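Local coordinates for protein rhamnogalacturonan endolyase YesW (PDB 2ZUX) that cleaves the rhamnogalacturonan of plant cell-wall pectin by endo-type elimination, as a secreted, calcium-binding lyase of polysaccharide lyase family 11, at residues Arg10-Val15 against Ile21-Arg26; Leu152-Ala155 against Thr161-Trp164; Lys240-Ala245 against Tyr297-Gly302; Gly271-Asp276 against Ser281-Arg286; His536-Leu541 against Phe566-Gly571. All coordinates share one frame; numbering follows the deposited sequence.

Contact 1. Residues Arg10-Val15 against Ile21-Arg26; sequences RGLVAV and IFVSWR
The guanidinium of R10 presents its edge to the main chain of R26: NH1 gives a 2.8 Å hydrogen bond to R26 O, which lies in the guanidinium plane, although the donor sits 30° off the plane of the carbonyl. The R26 guanidinium is used differently, with G11 CA over one of its faces, 3.7 Å from R26 NH1. The indole of W25 pairs edge-to-face with F37, while R10 CD and L12 CD1 approach it obliquely. Bends at chi2 (50°) and chi3 fold the R10 chain back, bringing R10 CD to 3.7 Å from W25 CD1 on the way to the carbonyl. R26 N returns a 2.9 Å bond to R10 O, so these two residues grip each other twice. A methionine in place of R10 would probably leave R26 O without this donor and strip E31, which forms a salt bridge with NH2, of its positive mate. Further along, L12 CD1 presses on V23 CG1 at a tight 3.5 Å, and A14 CB meets I21 CG2 at 3.8 Å. V13 and S24 share the other face, where V13 CG1 lies against S24 OG; that hydroxyl is bonded to the backbone N of D510, as R26 NH1 is to the carbonyl of N9. V13 with S24 and V15 with F22 are hydrogen-bonded antiparallel pairs, with A14 and V23 forming the non-hydrogen-bonded pair between them. This is a beta hairpin of the N-terminal beta-sheet domain, and its S24 side chain lies about 6 Å from a bound calcium.

Contact 2. Residues Leu152-Ala155 against Thr161-Trp164; sequences LIDA and TKLW
A155 sets its methyl over one face of the W164 indole, with CB 3.7 Å from the centroid of the five-membered ring and 26° off the ring normal, a CH-pi contact. The fit is close, since A155 CB lies only 3.4 Å from W164 CE2. I153 works at the rim of the same ring: its carbonyl O comes edge-on, near the ring plane, to within 3.3 Å of W164 CZ3, and its CG2 runs alongside the indole. With chi1 at 47°, CG of W164 stands between the backbone N and the carbonyl carbon, which folds the ring back over the opposite strand. Two backbone bonds join the strands beside the ring. A155 N donates to W164 O at 3.1 Å, and L163 N to A155 O at 2.8 Å, so A155 is held through both its amide and its carbonyl. These residues belong to the beta hairpin at one end of a propeller sheet, strand 162-167 being its outermost strand. Beyond this first shell, W164 NE1 is bonded to the carbonyl of G236, which fixes the turn of the ring, and V194 packs on the indole from strand 193-198 of the next sheet. D154 lies beside the W164 carbonyl and is held by a salt bridge to R165, the next residue of that strand, and a hydrogen bond from W134 NE1. K162 NZ stops 5.0 Å short of D154 OD2 and pairs with D97 instead.

Contact 3. Residues Lys240-Ala245 against Tyr297-Gly302; sequences KELVTA and YNFRDG
F299 lays its ring obliquely against two neighbouring residues of the facing strand, V243 and L242. V243 CG1 touches the ring at F299 CE1, 3.7 Å away, and reaches CD1 next to it; the two side chains slide past each other in opposite directions. L242 comes in at about a right angle, its CD1 4.0 Å from F299 CZ, so the pair grips one flank of the ring from CD1 round to CZ. That successive residues of a strand can both point at the same ring follows from a classic beta bulge: L242 and V243 both face V233 of strand 230-235. The first torsion of F299 (chi1 176°) carries its ring across the space between the strands, anti to the backbone N. On the other side of the bulged strand T244 OG1 donates to E241 OE2 at 2.6 Å, using the anti lone pair of the carboxylate. E241 is paired in turn with K208, and T244 OG1 also bonds T232 OG1. The nearest CA atoms of the two segments, those of L242 and G302, are 8.0 Å apart, too far for main-chain bonding, and what meets between them is apolar side chain. F299 also packs beside D187 and E193, ligands of a calcium ion about 6 Å from its side chain. The arrangement is packing between successive blades of a beta-propeller, with the outermost strand of one four-stranded sheet, 241-246, lying against strand 293-300 of the next.

Contact 4. Residues Gly271-Asp276 against Ser281-Arg286; sequences GIAYLD and SLIMTR
Strand 268-273, here from G271, and strand 281-286 run antiparallel, the axes of their short segments at 140°, with G271 and I283, and A273 and S281, as hydrogen-bonded pairs. The bond from S281 N to A273 O is short, 2.7 Å, yet its donor stands 36° out of the carbonyl plane. Y274 then centres an inverse gamma turn that brings L275 back over the hairpin: L275 CD1 rests 3.6 Å from S281 CB and 3.9 Å from I283 CD1. A273 CB meets I283 CG1 at 4.0 Å on the same face, while I272 CD1 and L282 CD1 touch on the other. With an alanine at L275 the branched end would be gone, and a gap is likely to open beside S281 CB and I283 CD1. A water accepts from D276 N and donates to S281 OG, 2.7 Å away; the side chain of N298 also meets that hydroxyl. Beyond its partner, strand 281-286 bonds strand 293-300 through L282 with Y297 and M284 with V295. A296 of strand 293-300 packs on L275 and I283, L307 and W308 of strand 303-311 touch L275, and I272 and L282 lean on M182 of strand 182-184 in the preceding sheet.

Contact 5. Residues His536-Leu541 against Phe566-Gly571; sequences HRLYTL and FFLGDG
L538 drives one methyl into L568: its CD2 lies 3.7 Å from L568 CG and equally close to L568 CD1. This is the tight part, two buried leucines meeting at a slant. L538 has an unusual second torsion (chi2 93°), which turns CD2 onto its partner. L568, with CG anti to the backbone N (chi1 -164°), reaches across a gap that is wide at the main chain, where L538 CA and L568 CA stand 9.3 Å apart. Around this core the packing slackens. L541 CD2 touches L568 CD1 at 4.2 Å, crossing it at about a right angle, and the F566 ring offers its edge, with CE1 4.1 Å from L538 CD2. F566 is also where the contact begins to face solvent; past L568 the chain runs out to the exposed D570 and G571. Neither segment forms a regular helix or strand, so two loops meet here through side chains alone. Q575 touches both L538 and F566, and accepts from the backbone N of Y539. Backbone N of L541 and the T540 hydroxyl both bond D506, a ligand of a calcium ion, and Y539 stacks on F27 of the N-terminal domain. One loop follows strand 524-528 and leads to helix 547-553; the other leaves that helix and runs on toward strand 580-581, so the leucines join the chain entering the helix to the chain leaving it.

How the contacts relate
Contacts 1, 2 and 4 are beta hairpins tied by backbone bonds, whereas contacts 3 and 5 join separate parts of the chain by apolar side chains alone. Contacts 1, 4 and 5 are buried; 2 and 3 are partly so. Contact 1, in the N-terminal sheet domain, touches contact 5, R26 CG lying 4.1 Å from T540 CB. Segment 297-302 of contact 3 lies in the same sheet as contact 4, where strands 281-286 and 293-300 are neighbours, and R300 forms a salt bridge with D276. Arginines mark contact 1, an indole face contact 2, a phenylalanine between blades contact 3, aliphatic side chains with a bridging water contact 4, and leucines with one phenylalanine edge contact 5.

Contact 1. Residues Arg10-Val15 against Ile21-Arg26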
# COMPACT_ATOMS: atom_id res chain seq x y z
N ARG A 10 -5.69 19.40 7.18
CA ARG A 10 -5.03 20.09 6.08
C ARG A 10 -3.72 19.41 5.65
O ARG A 10 -3.22 19.65 4.55
CB ARG A 10 -4.81 21.56 6.46
CG ARG A 10 -4.30 22.47 5.34
CD ARG A 10 -5.11 22.33 4.06
NE ARG A 10 -6.49 22.79 4.22
CZ ARG A 10 -7.44 22.66 3.30
NH1 ARG A 10 -7.18 22.07 2.13
NH2 ARG A 10 -8.66 23.12 3.54
N GLY A 11 -3.18 18.56 6.52
CA GLY A 11 -1.92 17.88 6.24
C GLY A 11 -0.76 18.85 6.09
O GLY A 11 0.22 18.57 5.41
N LEU A 12 -0.88 20.02 6.73
CA LEU A 12 0.12 21.07 6.61
C LEU A 12 1.48 20.60 7.14
O LEU A 12 1.56 20.03 8.22
CB LEU A 12 -0.35 22.34 7.33
CG LEU A 12 0.54 23.58 7.20
CD1 LEU A 12 0.61 24.05 5.76
CD2 LEU A 12 -0.01 24.68 8.09
N VAL A 13 2.53 20.84 6.35
CA VAL A 13 3.90 20.50 6.73
C VAL A 13 4.82 21.66 6.35
O VAL A 13 4.59 22.34 5.34
CB VAL A 13 4.35 19.15 6.09
CG1 VAL A 13 4.60 19.29 4.59
CG2 VAL A 13 5.59 18.60 6.78
N ALA A 14 5.83 21.91 7.17
CA ALA A 14 6.81 22.97 6.94
C ALA A 14 8.19 22.41 7.19
O ALA A 14 8.43 21.78 8.23
CB ALA A 14 6.54 24.17 7.84
N VAL A 15 9.08 22.60 6.23
CA VAL A 15 10.39 21.96 6.26
C VAL A 15 11.46 22.99 5.96
O VAL A 15 11.37 23.73 4.98
CB VAL A 15 10.49 20.80 5.23
CG1 VAL A 15 11.84 20.09 5.33
CG2 VAL A 15 9.35 19.79 5.40
N ILE A 21 11.73 28.27 4.18
CA ILE A 21 10.86 27.22 4.70
C ILE A 21 9.92 26.74 3.60
O ILE A 21 9.12 27.51 3.07
CB ILE A 21 10.06 27.70 5.93
CG1 ILE A 21 11.00 28.33 6.98
CG2 ILE A 21 9.22 26.56 6.51
CD1 ILE A 21 12.13 27.43 7.47
N PHE A 22 10.05 25.46 3.23
CA PHE A 22 9.13 24.85 2.28
C PHE A 22 7.87 24.40 3.00
O PHE A 22 7.93 23.64 3.95
CB PHE A 22 9.79 23.68 1.56
CG PHE A 22 8.88 23.00 0.57
CD1 PHE A 22 8.83 23.43 -0.75
CD2 PHE A 22 8.07 21.95 0.97
CE1 PHE A 22 7.98 22.79 -1.66
CE2 PHE A 22 7.22 21.32 0.07
CZ PHE A 22 7.18 21.75 -1.24
N VAL A 23 6.72 24.88 2.52
CA VAL A 23 5.43 24.57 3.12
C VAL A 23 4.56 23.88 2.07
O VAL A 23 4.47 24.33 0.94
CB VAL A 23 4.72 25.87 3.62
CG1 VAL A 23 3.41 25.56 4.32
CG2 VAL A 23 5.63 26.68 4.56
N SER A 24 3.93 22.77 2.44
CA SER A 24 2.95 22.14 1.54
C SER A 24 1.78 21.58 2.32
O SER A 24 1.85 21.36 3.54
CB SER A 24 3.57 21.12 0.57
OG SER A 24 3.71 19.83 1.14
N TRP A 25 0.66 21.40 1.62
CA TRP A 25 -0.58 21.00 2.26
C TRP A 25 -1.51 20.32 1.25
O TRP A 25 -1.23 20.31 0.05
CB TRP A 25 -1.27 22.20 2.94
CG TRP A 25 -1.67 23.31 1.99
CD1 TRP A 25 -2.88 23.47 1.38
CD2 TRP A 25 -0.85 24.41 1.56
NE1 TRP A 25 -2.87 24.61 0.59
CE2 TRP A 25 -1.64 25.20 0.69
CE3 TRP A 25 0.47 24.80 1.82
CZ2 TRP A 25 -1.15 26.36 0.07
CZ3 TRP A 25 0.95 25.96 1.22
CH2 TRP A 25 0.15 26.72 0.35
N ARG A 26 -2.60 19.77 1.76
CA ARG A 26 -3.53 19.01 0.94
C ARG A 26 -4.54 19.88 0.23
O ARG A 26 -5.03 20.87 0.79
CB ARG A 26 -4.32 18.03 1.81
CG ARG A 26 -3.49 16.95 2.45
CD ARG A 26 -4.30 16.23 3.50
NE ARG A 26 -3.62 15.04 3.98
CZ ARG A 26 -3.71 14.54 5.21
NH1 ARG A 26 -4.42 15.15 6.15
NH2 ARG A 26 -3.06 13.42 5.51

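Contact 2. Residues Leu152-Ala155 against Thr161-Trp164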
# COMPACT_ATOMS: atom_id res chain seq x y z
N LEU A 152 5.02 -8.95 15.72
CA LEU A 152 4.46 -7.88 16.53
C LEU A 152 3.96 -6.78 15.62
O LEU A 152 4.61 -6.46 14.62
CB LEU A 152 5.54 -7.33 17.47
CG LEU A 152 6.32 -8.40 18.25
CD1 LEU A 152 7.51 -7.81 18.93
CD2 LEU A 152 5.43 -9.09 19.26
N ILE A 153 2.82 -6.20 15.97
CA ILE A 153 2.22 -5.09 15.23
C ILE A 153 2.02 -3.96 16.22
O ILE A 153 1.36 -4.15 17.25
CB ILE A 153 0.82 -5.45 14.64
CG1 ILE A 153 0.83 -6.79 13.87
CG2 ILE A 153 0.26 -4.27 13.83
CD1 ILE A 153 1.66 -6.78 12.62
N ASP A 154 2.58 -2.79 15.90
CA ASP A 154 2.45 -1.61 16.76
C ASP A 154 1.66 -0.51 16.07
O ASP A 154 1.63 -0.44 14.84
CB ASP A 154 3.82 -1.00 17.07
CG ASP A 154 4.67 -1.85 17.99
OD1 ASP A 154 4.25 -2.93 18.45
OD2 ASP A 154 5.80 -1.40 18.27
N ALA A 155 1.08 0.39 16.86
CA ALA A 155 0.55 1.65 16.34
C ALA A 155 1.30 2.81 16.95
O ALA A 155 1.46 2.87 18.18
CB ALA A 155 -0.93 1.78 16.63
N THR A 161 4.21 8.72 20.05
CA THR A 161 3.40 8.02 21.04
C THR A 161 3.09 6.61 20.54
O THR A 161 2.49 6.44 19.48
CB THR A 161 2.06 8.73 21.33
OG1 THR A 161 2.30 10.10 21.72
CG2 THR A 161 1.29 8.02 22.44
N LYS A 162 3.53 5.61 21.30
CA LYS A 162 3.17 4.22 21.01
C LYS A 162 1.80 3.92 21.62
O LYS A 162 1.63 3.94 22.85
CB LYS A 162 4.23 3.27 21.55
CG LYS A 162 3.95 1.81 21.27
CD LYS A 162 4.95 0.94 22.01
CE LYS A 162 4.41 -0.45 22.23
NZ LYS A 162 5.25 -1.18 23.21
N LEU A 163 0.82 3.66 20.77
CA LEU A 163 -0.54 3.43 21.24
C LEU A 163 -0.76 2.03 21.78
O LEU A 163 -1.48 1.85 22.76
CB LEU A 163 -1.56 3.75 20.15
CG LEU A 163 -1.52 5.19 19.62
CD1 LEU A 163 -2.55 5.37 18.53
CD2 LEU A 163 -1.74 6.21 20.74
N TRP A 164 -0.14 1.04 21.13
CA TRP A 164 -0.27 -0.35 21.51
C TRP A 164 0.65 -1.25 20.72
O TRP A 164 1.23 -0.84 19.71
CB TRP A 164 -1.72 -0.84 21.33
CG TRP A 164 -2.37 -0.49 20.01
CD1 TRP A 164 -3.24 0.54 19.78
CD2 TRP A 164 -2.25 -1.19 18.76
NE1 TRP A 164 -3.66 0.53 18.48
CE2 TRP A 164 -3.07 -0.52 17.83
CE3 TRP A 164 -1.52 -2.31 18.34
CZ2 TRP A 164 -3.18 -0.93 16.49
CZ3 TRP A 164 -1.62 -2.71 17.01
CH2 TRP A 164 -2.46 -2.03 16.11

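Contact 3. Residues Lys240-Ala245 against Tyr297-Gly302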
# COMPACT_ATOMS: atom_id res chain seq x y z
N LYS A 240 -7.43 -3.29 21.00
CA LYS A 240 -8.32 -4.22 21.70
C LYS A 240 -9.09 -5.07 20.69
O LYS A 240 -9.56 -4.56 19.67
CB LYS A 240 -9.29 -3.45 22.60
CG LYS A 240 -10.23 -4.32 23.43
CD LYS A 240 -11.18 -3.47 24.25
CE LYS A 240 -12.14 -2.67 23.37
NZ LYS A 240 -13.12 -1.87 24.17
N GLU A 241 -9.22 -6.36 20.98
CA GLU A 241 -10.05 -7.25 20.17
C GLU A 241 -11.50 -6.74 20.16
O GLU A 241 -12.09 -6.53 21.23
CB GLU A 241 -10.02 -8.66 20.76
CG GLU A 241 -10.93 -9.67 20.06
CD GLU A 241 -11.13 -10.93 20.87
OE1 GLU A 241 -11.22 -10.84 22.12
OE2 GLU A 241 -11.22 -12.02 20.28
N LEU A 242 -12.06 -6.53 18.98
CA LEU A 242 -13.48 -6.17 18.86
C LEU A 242 -14.34 -7.38 18.55
O LEU A 242 -15.35 -7.62 19.21
CB LEU A 242 -13.69 -5.09 17.79
CG LEU A 242 -13.13 -3.70 18.11
CD1 LEU A 242 -13.25 -2.78 16.91
CD2 LEU A 242 -13.82 -3.09 19.34
N VAL A 243 -13.93 -8.16 17.56
CA VAL A 243 -14.63 -9.39 17.17
C VAL A 243 -13.62 -10.36 16.58
O VAL A 243 -12.70 -9.94 15.85
CB VAL A 243 -15.78 -9.12 16.16
CG1 VAL A 243 -15.26 -8.43 14.90
CG2 VAL A 243 -16.52 -10.40 15.81
N THR A 244 -13.78 -11.63 16.90
CA THR A 244 -12.99 -12.71 16.33
C THR A 244 -13.92 -13.80 15.84
O THR A 244 -14.84 -14.21 16.55
CB THR A 244 -12.01 -13.27 17.37
OG1 THR A 244 -11.06 -12.26 17.69
CG2 THR A 244 -11.26 -14.48 16.83
N ALA A 245 -13.70 -14.25 14.60
CA ALA A 245 -14.47 -15.34 14.00
C ALA A 245 -13.49 -16.40 13.51
O ALA A 245 -12.29 -16.14 13.45
CB ALA A 245 -15.30 -14.82 12.85
N TYR A 297 -15.77 -10.01 3.58
CA TYR A 297 -16.44 -9.72 4.84
C TYR A 297 -16.81 -8.25 4.94
O TYR A 297 -16.15 -7.40 4.36
CB TYR A 297 -15.51 -10.01 6.02
CG TYR A 297 -14.94 -11.40 6.12
CD1 TYR A 297 -15.52 -12.35 6.95
CD2 TYR A 297 -13.79 -11.76 5.41
CE1 TYR A 297 -14.98 -13.62 7.06
CE2 TYR A 297 -13.24 -13.03 5.52
CZ TYR A 297 -13.85 -13.96 6.35
OH TYR A 297 -13.30 -15.21 6.47
N ASN A 298 -17.85 -7.97 5.73
CA ASN A 298 -18.10 -6.63 6.22
C ASN A 298 -17.88 -6.57 7.72
O ASN A 298 -18.09 -7.56 8.43
CB ASN A 298 -19.52 -6.16 5.87
CG ASN A 298 -19.62 -5.61 4.48
OD1 ASN A 298 -18.61 -5.21 3.90
ND2 ASN A 298 -20.83 -5.58 3.93
N PHE A 299 -17.42 -5.42 8.20
CA PHE A 299 -17.46 -5.12 9.62
C PHE A 299 -18.24 -3.83 9.79
O PHE A 299 -17.75 -2.74 9.48
CB PHE A 299 -16.06 -5.01 10.24
CG PHE A 299 -16.08 -4.61 11.69
CD1 PHE A 299 -16.52 -5.51 12.66
CD2 PHE A 299 -15.68 -3.34 12.08
CE1 PHE A 299 -16.57 -5.14 14.01
CE2 PHE A 299 -15.73 -2.96 13.43
CZ PHE A 299 -16.17 -3.87 14.39
N ARG A 300 -19.49 -3.97 10.23
CA ARG A 300 -20.42 -2.86 10.30
C ARG A 300 -21.37 -3.13 11.45
O ARG A 300 -21.68 -4.28 11.74
CB ARG A 300 -21.22 -2.74 8.99
CG ARG A 300 -20.36 -2.40 7.77
CD ARG A 300 -21.13 -2.43 6.47
NE ARG A 300 -20.20 -2.41 5.34
CZ ARG A 300 -20.55 -2.26 4.07
NH1 ARG A 300 -21.82 -2.07 3.74
NH2 ARG A 300 -19.62 -2.28 3.12
N ASP A 301 -21.81 -2.06 12.12
CA ASP A 301 -22.79 -2.17 13.22
C ASP A 301 -22.31 -3.14 14.30
O ASP A 301 -23.10 -3.89 14.88
CB ASP A 301 -24.16 -2.61 12.68
CG ASP A 301 -24.55 -1.89 11.40
OD1 ASP A 301 -24.74 -0.65 11.44
OD2 ASP A 301 -24.66 -2.55 10.35
N GLY A 302 -21.00 -3.15 14.54
CA GLY A 302 -20.38 -4.00 15.55
C GLY A 302 -20.29 -5.47 15.21
O GLY A 302 -19.89 -6.27 16.06

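Contact 4. Residues Gly271-Asp276 against Ser281-Arg286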
# COMPACT_ATOMS: atom_id res chain seq x y z
N GLY A 271 -7.14 -7.47 1.21
CA GLY A 271 -7.42 -6.17 0.65
C GLY A 271 -8.64 -5.52 1.24
O GLY A 271 -9.42 -6.15 1.96
N ILE A 272 -8.78 -4.23 0.94
CA ILE A 272 -10.03 -3.49 1.16
C ILE A 272 -10.63 -3.20 -0.21
O ILE A 272 -9.94 -2.73 -1.11
CB ILE A 272 -9.77 -2.16 1.90
CG1 ILE A 272 -9.13 -2.39 3.28
CG2 ILE A 272 -11.05 -1.34 1.99
CD1 ILE A 272 -9.99 -3.13 4.30
N ALA A 273 -11.93 -3.50 -0.36
CA ALA A 273 -12.64 -3.31 -1.63
C ALA A 273 -14.04 -2.78 -1.36
O ALA A 273 -14.72 -3.28 -0.47
CB ALA A 273 -12.73 -4.63 -2.37
N TYR A 274 -14.47 -1.80 -2.15
CA TYR A 274 -15.83 -1.26 -2.02
C TYR A 274 -16.76 -2.09 -2.91
O TYR A 274 -17.17 -1.65 -4.00
CB TYR A 274 -15.87 0.22 -2.39
CG TYR A 274 -15.27 1.14 -1.35
CD1 TYR A 274 -16.01 2.21 -0.83
CD2 TYR A 274 -13.98 0.94 -0.85
CE1 TYR A 274 -15.48 3.06 0.14
CE2 TYR A 274 -13.44 1.78 0.12
CZ TYR A 274 -14.19 2.83 0.61
OH TYR A 274 -13.66 3.66 1.56
N LEU A 275 -17.09 -3.29 -2.43
CA LEU A 275 -17.89 -4.24 -3.20
C LEU A 275 -19.31 -3.76 -3.46
O LEU A 275 -19.91 -4.12 -4.48
CB LEU A 275 -17.92 -5.60 -2.48
CG LEU A 275 -16.55 -6.22 -2.18
CD1 LEU A 275 -16.72 -7.42 -1.28
CD2 LEU A 275 -15.81 -6.58 -3.45
N ASP A 276 -19.83 -2.93 -2.56
CA ASP A 276 -21.17 -2.37 -2.72
C ASP A 276 -21.16 -0.98 -3.37
O ASP A 276 -22.21 -0.37 -3.56
CB ASP A 276 -21.97 -2.40 -1.41
CG ASP A 276 -21.45 -1.45 -0.34
OD1 ASP A 276 -20.68 -0.53 -0.67
OD2 ASP A 276 -21.84 -1.62 0.83
N SER A 281 -15.31 -3.14 2.21
CA SER A 281 -15.37 -4.52 2.66
C SER A 281 -13.94 -5.05 2.78
O SER A 281 -13.01 -4.47 2.21
CB SER A 281 -16.13 -5.40 1.67
OG SER A 281 -17.48 -4.96 1.51
N LEU A 282 -13.80 -6.14 3.51
CA LEU A 282 -12.50 -6.76 3.77
C LEU A 282 -12.38 -8.04 2.95
O LEU A 282 -13.29 -8.87 2.97
CB LEU A 282 -12.42 -7.11 5.26
CG LEU A 282 -11.20 -7.88 5.75
CD1 LEU A 282 -9.98 -6.99 5.67
CD2 LEU A 282 -11.45 -8.36 7.18
N ILE A 283 -11.27 -8.20 2.23
CA ILE A 283 -11.01 -9.40 1.44
C ILE A 283 -9.86 -10.18 2.08
O ILE A 283 -8.81 -9.61 2.34
CB ILE A 283 -10.60 -9.04 -0.01
CG1 ILE A 283 -11.57 -8.02 -0.61
CG2 ILE A 283 -10.44 -10.32 -0.86
CD1 ILE A 283 -13.01 -8.51 -0.74
N MET A 284 -10.07 -11.47 2.34
CA MET A 284 -9.00 -12.38 2.77
C MET A 284 -8.89 -13.47 1.72
O MET A 284 -9.91 -14.07 1.33
CB MET A 284 -9.33 -13.02 4.12
CG MET A 284 -9.29 -12.07 5.30
SD MET A 284 -7.57 -11.62 5.77
CE MET A 284 -7.85 -9.90 6.09
N THR A 285 -7.67 -13.73 1.26
CA THR A 285 -7.45 -14.78 0.26
C THR A 285 -6.45 -15.82 0.75
O THR A 285 -5.64 -15.57 1.65
CB THR A 285 -6.98 -14.21 -1.10
OG1 THR A 285 -5.58 -13.92 -1.05
CG2 THR A 285 -7.72 -12.94 -1.44
N ARG A 286 -6.50 -16.99 0.13
CA ARG A 286 -5.61 -18.08 0.50
C ARG A 286 -5.34 -18.89 -0.73
O ARG A 286 -6.27 -19.27 -1.45
CB ARG A 286 -6.25 -18.95 1.59
CG ARG A 286 -5.33 -20.00 2.21
CD ARG A 286 -5.97 -20.68 3.39
NE ARG A 286 -4.96 -21.27 4.26
CZ ARG A 286 -5.12 -21.48 5.56
NH1 ARG A 286 -6.28 -21.21 6.16
NH2 ARG A 286 -4.11 -21.99 6.26
O HOH W 1 -18.79 -2.97 0.20

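Contact 5. Residues His536-Leu541 against Phe566-Gly571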
# COMPACT_ATOMS: atom_id res chain seq x y z
N HIS A 536 1.98 22.30 -9.91
CA HIS A 536 0.76 21.50 -10.01
C HIS A 536 0.07 21.26 -8.69
O HIS A 536 0.71 20.95 -7.68
CB HIS A 536 1.05 20.14 -10.64
CG HIS A 536 1.69 20.24 -11.99
ND1 HIS A 536 0.99 20.64 -13.11
CD2 HIS A 536 2.96 20.01 -12.39
CE1 HIS A 536 1.81 20.64 -14.15
NE2 HIS A 536 3.01 20.27 -13.74
N ARG A 537 -1.25 21.40 -8.72
CA ARG A 537 -2.11 21.04 -7.62
C ARG A 537 -2.95 19.83 -8.01
O ARG A 537 -3.59 19.83 -9.06
CB ARG A 537 -3.03 22.22 -7.30
CG ARG A 537 -3.99 21.94 -6.19
CD ARG A 537 -4.69 23.21 -5.76
NE ARG A 537 -5.87 23.53 -6.56
CZ ARG A 537 -6.69 24.54 -6.27
NH1 ARG A 537 -6.42 25.33 -5.24
NH2 ARG A 537 -7.76 24.77 -7.01
N LEU A 538 -2.94 18.81 -7.17
CA LEU A 538 -3.83 17.66 -7.37
C LEU A 538 -4.46 17.30 -6.05
O LEU A 538 -3.87 17.55 -5.00
CB LEU A 538 -3.07 16.46 -7.94
CG LEU A 538 -2.66 16.55 -9.41
CD1 LEU A 538 -1.27 17.11 -9.58
CD2 LEU A 538 -2.75 15.17 -10.06
N TYR A 539 -5.65 16.72 -6.09
CA TYR A 539 -6.29 16.24 -4.88
C TYR A 539 -5.38 15.27 -4.15
O TYR A 539 -4.68 14.47 -4.77
CB TYR A 539 -7.62 15.54 -5.20
CG TYR A 539 -8.69 16.52 -5.61
CD1 TYR A 539 -9.27 17.36 -4.67
CD2 TYR A 539 -9.12 16.61 -6.93
CE1 TYR A 539 -10.25 18.26 -5.03
CE2 TYR A 539 -10.10 17.52 -7.30
CZ TYR A 539 -10.66 18.34 -6.34
OH TYR A 539 -11.63 19.25 -6.70
N THR A 540 -5.39 15.33 -2.82
CA THR A 540 -4.59 14.40 -2.04
C THR A 540 -4.85 12.98 -2.54
O THR A 540 -5.99 12.59 -2.80
CB THR A 540 -4.82 14.53 -0.52
OG1 THR A 540 -3.98 13.57 0.15
CG2 THR A 540 -6.27 14.28 -0.13
N LEU A 541 -3.78 12.21 -2.71
CA LEU A 541 -3.91 10.91 -3.35
C LEU A 541 -4.71 9.93 -2.50
O LEU A 541 -5.31 8.98 -3.02
CB LEU A 541 -2.53 10.35 -3.72
CG LEU A 541 -1.64 11.26 -4.56
CD1 LEU A 541 -0.34 10.54 -4.92
CD2 LEU A 541 -2.37 11.75 -5.83
N PHE A 566 -7.04 7.45 -12.14
CA PHE A 566 -6.98 8.28 -13.33
C PHE A 566 -5.53 8.33 -13.81
O PHE A 566 -4.60 7.99 -13.05
CB PHE A 566 -7.50 9.70 -13.03
CG PHE A 566 -6.73 10.39 -11.94
CD1 PHE A 566 -5.64 11.21 -12.25
CD2 PHE A 566 -7.04 10.19 -10.60
CE1 PHE A 566 -4.90 11.83 -11.26
CE2 PHE A 566 -6.30 10.81 -9.59
CZ PHE A 566 -5.23 11.62 -9.93
N PHE A 567 -5.33 8.74 -15.05
CA PHE A 567 -3.98 8.92 -15.57
C PHE A 567 -3.39 10.20 -15.00
O PHE A 567 -3.85 11.31 -15.30
CB PHE A 567 -3.95 8.95 -17.10
CG PHE A 567 -2.60 9.33 -17.65
CD1 PHE A 567 -1.53 8.45 -17.53
CD2 PHE A 567 -2.40 10.56 -18.25
CE1 PHE A 567 -0.27 8.79 -18.00
CE2 PHE A 567 -1.15 10.91 -18.74
CZ PHE A 567 -0.08 10.02 -18.62
N LEU A 568 -2.38 10.04 -14.15
CA LEU A 568 -1.62 11.15 -13.60
C LEU A 568 -0.29 11.11 -14.33
O LEU A 568 0.51 10.20 -14.14
CB LEU A 568 -1.43 10.98 -12.09
CG LEU A 568 -0.99 12.19 -11.27
CD1 LEU A 568 -1.02 11.86 -9.78
CD2 LEU A 568 0.39 12.70 -11.68
N GLY A 569 -0.05 12.09 -15.19
CA GLY A 569 1.18 12.10 -15.95
C GLY A 569 1.21 13.22 -16.95
O GLY A 569 0.31 14.06 -16.98
N ASP A 570 2.25 13.22 -17.78
CA ASP A 570 2.41 14.27 -18.78
C ASP A 570 1.26 14.23 -19.77
O ASP A 570 0.90 13.18 -20.28
CB ASP A 570 3.74 14.13 -19.50
CG ASP A 570 4.00 15.29 -20.43
OD1 ASP A 570 4.36 16.37 -19.93
OD2 ASP A 570 3.81 15.12 -21.65
N GLY A 571 0.68 15.41 -20.02
CA GLY A 571 -0.44 15.53 -20.95
C GLY A 571 -1.78 15.11 -20.38
O GLY A 571 -2.76 15.01 -21.12